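Side-chain contacts in acyl-CoA dehydrogenase (Slackia heliotrinireducens, PDB 4RM7), which belongs to the acyl-CoA dehydrogenase family, whose fold has helical N- and C-terminal domains and a middle domain of beta strands: residues F90-L95 / F159-E164; Q96-E101 / L242-V247. All coordinates share one frame; numbering follows the deposited sequence. Where two conformers were deposited one is given.

Contact 1 of 2, residues F90-L95 / F159-E164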
loop_
_atom_site.group_PDB
_atom_site.type_symbol
_atom_site.label_atom_id
_atom_site.label_comp_id
_atom_site.label_asym_id
_atom_site.label_seq_id
_atom_site.Cartn_x
_atom_site.Cartn_y
_atom_site.Cartn_z
ATOM N N PHE A 90 26.406 14.798 13.247
ATOM C CA PHE A 90 26.197 15.062 14.663
ATOM C C PHE A 90 25.643 13.878 15.416
ATOM O O PHE A 90 26.180 13.533 16.469
ATOM C CB PHE A 90 25.284 16.273 14.845
ATOM C CG PHE A 90 25.832 17.506 14.223
ATOM C CD1 PHE A 90 27.107 17.947 14.549
ATOM C CD2 PHE A 90 25.114 18.194 13.257
ATOM C CE1 PHE A 90 27.647 19.086 13.954
ATOM C CE2 PHE A 90 25.641 19.331 12.658
ATOM C CZ PHE A 90 26.915 19.774 13.003
ATOM N N GLN A 91 24.589 13.244 14.895
ATOM C CA GLN A 91 23.984 12.121 15.620
ATOM C C GLN A 91 24.990 10.969 15.776
ATOM O O GLN A 91 25.028 10.322 16.821
ATOM C CB GLN A 91 22.674 11.633 14.961
ATOM C CG GLN A 91 22.703 11.237 13.491
ATOM C CD GLN A 91 22.475 12.426 12.565
ATOM O OE1 GLN A 91 22.803 13.561 12.910
ATOM N NE2 GLN A 91 21.924 12.167 11.376
ATOM N N ASN A 92 25.829 10.731 14.768
ATOM C CA ASN A 92 26.823 9.664 14.869
ATOM C C ASN A 92 27.882 9.979 15.935
ATOM O O ASN A 92 28.330 9.081 16.639
ATOM C CB ASN A 92 27.483 9.390 13.515
ATOM C CG ASN A 92 28.532 8.282 13.584
ATOM O OD1 ASN A 92 29.733 8.544 13.536
ATOM N ND2 ASN A 92 28.081 7.044 13.713
ATOM N N ASP A 93 28.268 11.242 16.078
ATOM C CA ASP A 93 29.157 11.628 17.185
ATOM C C ASP A 93 28.511 11.424 18.557
ATOM O O ASP A 93 29.153 10.914 19.473
ATOM C CB ASP A 93 29.597 13.082 17.078
ATOM C CG ASP A 93 30.390 13.359 15.834
ATOM O OD1 ASP A 93 31.005 12.420 15.279
ATOM O OD2 ASP A 93 30.391 14.531 15.407
ATOM N N LEU A 94 27.249 11.819 18.700
ATOM C CA LEU A 94 26.584 11.711 19.997
ATOM C C LEU A 94 26.546 10.266 20.464
ATOM O O LEU A 94 26.755 9.988 21.632
ATOM C CB LEU A 94 25.161 12.275 19.957
ATOM C CG LEU A 94 25.044 13.777 19.680
ATOM C CD1 LEU A 94 23.621 14.252 19.891
ATOM C CD2 LEU A 94 26.021 14.565 20.529
ATOM N N LEU A 95 26.299 9.345 19.544
ATOM C CA LEU A 95 26.191 7.949 19.919
ATOM C C LEU A 95 27.568 7.376 20.259
ATOM O O LEU A 95 27.718 6.584 21.194
ATOM C CB LEU A 95 25.540 7.147 18.797
ATOM C CG LEU A 95 25.449 5.643 19.061
ATOM C CD1 LEU A 95 24.427 5.348 20.154
ATOM C CD2 LEU A 95 25.126 4.883 17.794
ATOM N N PHE A 159 30.606 -1.180 7.390
ATOM C CA PHE A 159 29.886 0.078 7.597
ATOM C C PHE A 159 30.524 0.927 8.704
ATOM O O PHE A 159 29.838 1.431 9.583
ATOM C CB PHE A 159 28.411 -0.205 7.920
ATOM C CG PHE A 159 27.750 -1.187 6.974
ATOM C CD1 PHE A 159 27.725 -0.949 5.607
ATOM C CD2 PHE A 159 27.139 -2.340 7.455
ATOM C CE1 PHE A 159 27.105 -1.855 4.727
ATOM C CE2 PHE A 159 26.523 -3.249 6.585
ATOM C CZ PHE A 159 26.502 -3.004 5.225
ATOM N N VAL A 160 31.844 1.063 8.665
ATOM C CA VAL A 160 32.560 1.829 9.674
ATOM C C VAL A 160 32.593 3.289 9.283
ATOM O O VAL A 160 33.368 3.678 8.406
ATOM C CB VAL A 160 34.005 1.322 9.853
ATOM C CG1 VAL A 160 34.743 2.143 10.901
ATOM C CG2 VAL A 160 34.013 -0.172 10.208
ATOM N N ASN A 161 31.756 4.103 9.925
ATOM C CA ASN A 161 31.742 5.530 9.628
ATOM C C ASN A 161 33.119 6.123 9.796
ATOM O O ASN A 161 33.752 5.963 10.839
ATOM C CB ASN A 161 30.762 6.303 10.509
ATOM C CG ASN A 161 31.019 7.807 10.469
ATOM O OD1 ASN A 161 31.628 8.368 11.379
ATOM N ND2 ASN A 161 30.591 8.455 9.391
ATOM N N ASN A 162 33.561 6.810 8.749
ATOM C CA ASN A 162 34.909 7.388 8.680
ATOM C C ASN A 162 36.022 6.379 8.961
ATOM O O ASN A 162 37.104 6.735 9.442
ATOM C CB ASN A 162 35.051 8.587 9.616
ATOM C CG ASN A 162 36.264 9.463 9.258
ATOM O OD1 ASN A 162 36.673 9.545 8.088
ATOM N ND2 ASN A 162 36.856 10.094 10.270
ATOM N N GLY A 163 35.768 5.119 8.625
ATOM C CA GLY A 163 36.746 4.070 8.847
ATOM C C GLY A 163 38.050 4.304 8.118
ATOM O O GLY A 163 39.110 3.948 8.604
ATOM N N GLU A 164 37.957 4.935 6.958
ATOM C CA GLU A 164 39.093 5.114 6.072
ATOM C C GLU A 164 40.166 6.042 6.616
ATOM O O GLU A 164 41.348 5.840 6.355
ATOM C CB GLU A 164 38.605 5.644 4.732
ATOM C CG GLU A 164 39.648 5.646 3.656
ATOM C CD GLU A 164 39.110 6.192 2.352
ATOM O OE1 GLU A 164 37.882 6.417 2.262
ATOM O OE2 GLU A 164 39.914 6.408 1.423
#
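Asn161, which meets Asn92 of the helix, is the second residue of a type II beta turn from Val160 to Gly163, closed by Gly163 N to Val160 O at 2.8 Å. Asn162 takes the third position with positive phi. The turn presents the side chain of Asn161 to the helix, and the two residues meet through their side-chain amides. The ends of these amides cannot be assigned firmly, and Asn92 has two conformers, so a hydrogen bond between them is possible but not established. The placing of the two groups is clearer than the identity of their atoms. The side chains come from opposite directions, each from its own backbone, and CG of Asn92 lies 4.0 Å from CG of Asn161. The amide planes are 63° apart, so the groups do not stack flat on each other. Asn92 reaches straight off the helix because its CG stands anti to the backbone N (chi1 180°). Asn161 has nearly the same first torsion and points back toward Asn92. The backbones stay well apart, with 8.3 Å between the CA atoms of Asn92 and Asn161. This is a small contact between two side-chain amides, with 74 Å² buried over both sides. Within the turn, Val160 and Asn162 bond through the backbone to Ala213 and Pro211, which ties it to the start of strand 212-221 and the loop before it. Asn161 also packs on Phe212. On the helix side, Gln91 and Leu94 pack on Phe248 of helix 234-270. The contact thus joins the start of helix 90-103, in the helical N-terminal domain, to the end of strand 151-161 in the beta-stranded middle domain.

Contact 2 of 2, residues Q96-E101 / L242-V247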
loop_
_atom_site.group_PDB
_atom_site.type_symbol
_atom_site.label_atom_id
_atom_site.label_comp_id
_atom_site.label_asym_id
_atom_site.label_seq_id
_atom_site.Cartn_x
_atom_site.Cartn_y
_atom_site.Cartn_z
ATOM N N GLN A 96 28.571 7.787 19.490
ATOM C CA GLN A 96 29.927 7.280 19.649
ATOM C C GLN A 96 30.503 7.745 20.964
ATOM O O GLN A 96 31.285 7.042 21.597
ATOM C CB GLN A 96 30.824 7.741 18.506
ATOM C CG GLN A 96 30.722 6.891 17.264
ATOM C CD GLN A 96 31.827 7.205 16.280
ATOM O OE1 GLN A 96 32.042 6.474 15.305
ATOM N NE2 GLN A 96 32.541 8.308 16.528
ATOM N N LEU A 97 30.103 8.945 21.355
ATOM C CA LEU A 97 30.517 9.533 22.608
ATOM C C LEU A 97 29.938 8.739 23.752
ATOM O O LEU A 97 30.633 8.360 24.692
ATOM C CB LEU A 97 30.051 10.981 22.698
ATOM C CG LEU A 97 30.654 11.721 23.886
ATOM C CD1 LEU A 97 32.171 11.567 23.870
ATOM C CD2 LEU A 97 30.249 13.186 23.882
ATOM N N GLN A 98 28.645 8.490 23.649
ATOM C CA GLN A 98 27.909 7.773 24.674
ATOM C C GLN A 98 28.453 6.361 24.865
ATOM O O GLN A 98 28.705 5.933 25.993
ATOM C CB GLN A 98 26.437 7.735 24.308
ATOM C CG GLN A 98 25.544 7.286 25.425
ATOM C CD GLN A 98 24.099 7.601 25.141
ATOM O OE1 GLN A 98 23.792 8.472 24.319
ATOM N NE2 GLN A 98 23.197 6.881 25.800
ATOM N N ILE A 99 28.643 5.656 23.750
ATOM C CA ILE A 99 29.197 4.307 23.751
ATOM C C ILE A 99 30.608 4.247 24.340
ATOM O O ILE A 99 30.932 3.337 25.109
ATOM C CB ILE A 99 29.214 3.734 22.334
ATOM C CG1 ILE A 99 27.805 3.344 21.917
ATOM C CG2 ILE A 99 30.110 2.524 22.240
ATOM C CD1 ILE A 99 27.731 2.893 20.485
ATOM N N LEU A 100 31.446 5.214 23.994
ATOM C CA LEU A 100 32.777 5.281 24.591
ATOM C C LEU A 100 32.708 5.428 26.110
ATOM O O LEU A 100 33.404 4.712 26.828
ATOM C CB LEU A 100 33.597 6.435 24.013
ATOM C CG LEU A 100 34.986 6.460 24.651
ATOM C CD1 LEU A 100 35.708 5.207 24.271
ATOM C CD2 LEU A 100 35.797 7.683 24.274
ATOM N N GLU A 101 31.877 6.353 26.594
ATOM C CA GLU A 101 31.750 6.588 28.034
ATOM C C GLU A 101 31.313 5.332 28.767
ATOM O O GLU A 101 31.845 5.006 29.829
ATOM C CB GLU A 101 30.758 7.713 28.326
ATOM C CG GLU A 101 31.284 9.111 28.035
ATOM C CD GLU A 101 30.244 10.208 28.272
ATOM O OE1 GLU A 101 29.037 9.908 28.381
ATOM O OE2 GLU A 101 30.642 11.384 28.350
ATOM N N LEU A 242 22.799 0.866 21.288
ATOM C CA LEU A 242 22.441 0.956 19.883
ATOM C C LEU A 242 20.962 1.330 19.683
ATOM O O LEU A 242 20.588 1.831 18.632
ATOM C CB LEU A 242 22.752 -0.359 19.176
ATOM C CG LEU A 242 24.219 -0.766 19.256
ATOM C CD1 LEU A 242 24.445 -2.086 18.558
ATOM C CD2 LEU A 242 25.080 0.318 18.649
ATOM N N GLU A 243 20.117 1.108 20.684
ATOM C CA GLU A 243 18.751 1.596 20.570
ATOM C C GLU A 243 18.699 3.132 20.509
ATOM O O GLU A 243 17.931 3.697 19.733
ATOM C CB GLU A 243 17.903 1.062 21.710
ATOM C CG GLU A 243 17.681 -0.445 21.591
ATOM C CD GLU A 243 16.729 -0.992 22.637
ATOM O OE1 GLU A 243 15.611 -0.447 22.766
ATOM O OE2 GLU A 243 17.096 -1.976 23.322
ATOM N N TYR A 244 19.521 3.813 21.297
ATOM C CA TYR A 244 19.645 5.255 21.144
ATOM C C TYR A 244 19.954 5.602 19.693
ATOM O O TYR A 244 19.419 6.561 19.146
ATOM C CB TYR A 244 20.739 5.817 22.052
ATOM C CG TYR A 244 20.439 5.700 23.520
ATOM C CD1 TYR A 244 19.593 6.593 24.139
ATOM C CD2 TYR A 244 20.996 4.687 24.284
ATOM C CE1 TYR A 244 19.304 6.484 25.485
ATOM C CE2 TYR A 244 20.718 4.568 25.637
ATOM C CZ TYR A 244 19.875 5.474 26.233
ATOM O OH TYR A 244 19.594 5.377 27.577
ATOM N N GLY A 245 20.814 4.814 19.063
ATOM C CA GLY A 245 21.179 5.074 17.680
ATOM C C GLY A 245 19.971 5.024 16.758
ATOM O O GLY A 245 19.905 5.746 15.771
ATOM N N ARG A 246 19.001 4.173 17.085
ATOM C CA ARG A 246 17.780 4.091 16.310
ATOM C C ARG A 246 16.927 5.342 16.502
ATOM O O ARG A 246 16.334 5.838 15.545
ATOM C CB ARG A 246 16.982 2.852 16.685
ATOM C CG ARG A 246 17.698 1.592 16.347
ATOM C CD ARG A 246 16.850 0.391 16.490
ATOM N NE ARG A 246 17.685 -0.793 16.327
ATOM C CZ ARG A 246 17.793 -1.760 17.223
ATOM N NH1 ARG A 246 17.097 -1.707 18.348
ATOM N NH2 ARG A 246 18.588 -2.784 16.982
ATOM N N VAL A 247 16.876 5.863 17.725
ATOM C CA VAL A 247 16.110 7.081 17.957
ATOM C C VAL A 247 16.721 8.243 17.161
ATOM O O VAL A 247 16.014 8.968 16.460
ATOM C CB VAL A 247 16.026 7.429 19.447
ATOM C CG1 VAL A 247 15.127 8.635 19.637
ATOM C CG2 VAL A 247 15.471 6.224 20.239
#
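An anti first torsion (chi1 -167°) and an extended chain carry the amide of Gln98 away from its helix and over the ring of Tyr244. Tyr244 brings its ring to meet it with CG beside the backbone N and anti to the carbonyl carbon (chi1 -66°). Gln98 NE2 lies over the centre of one face of the Tyr244 ring, 3.3 Å above the plane. Its nearest ring atom is Tyr244 CE2, at 3.4 Å. The whole six-membered ring sits below this nitrogen, and even the farthest ring carbon, Tyr244 CD1, is 4.0 Å from Gln98 NE2. The amide plane is tilted 56° to the ring, so the two groups do not stack in parallel. An N-H to pi contact is possible if the amide is placed correctly. A second, apolar touch lies beside it. Ile99 CD1 meets Leu242 CD2 at 4.1 Å, methyl against methyl, as the two side chains cross at a slant. Leu242 leaves its backbone pointing away from helix 90-103, and its CD2 branch turns back to Ile99. The helix backbones keep apart, with 8.5 Å between Ile99 CA and Leu242 CA. Gln98 and Ile99 also pack on Leu241, just before 242-247, and the Tyr244 ring meets that of Tyr309 in helix 282-311. This is helix packing between the N-terminal and C-terminal helical regions of the acyl-CoA dehydrogenase fold, where helix 90-103 runs beside helix 234-270, while Leu97 and Leu100 face helix 106-119.

Both contacts use helix 90-103, contact 1 at its first turns and contact 2 just after. Their centres are about 11 Å apart. They touch directly, since Leu95 CD1 packs 3.8 Å from Gly245 N. Along the chain the segments alternate: 90-95, 96-101, 159-164, 242-247. The second partner of contact 1 belongs to the middle domain, and that of contact 2 to the C-terminal domain. Helix 90-103, from the N-terminal domain, therefore meets both other regions within a short length. Contact 1 is a slight polar touch to the beta part, and contact 2 is partly buried helix packing. The helix thus touches the end of strand 151-161 with one side and helix 234-270 with another.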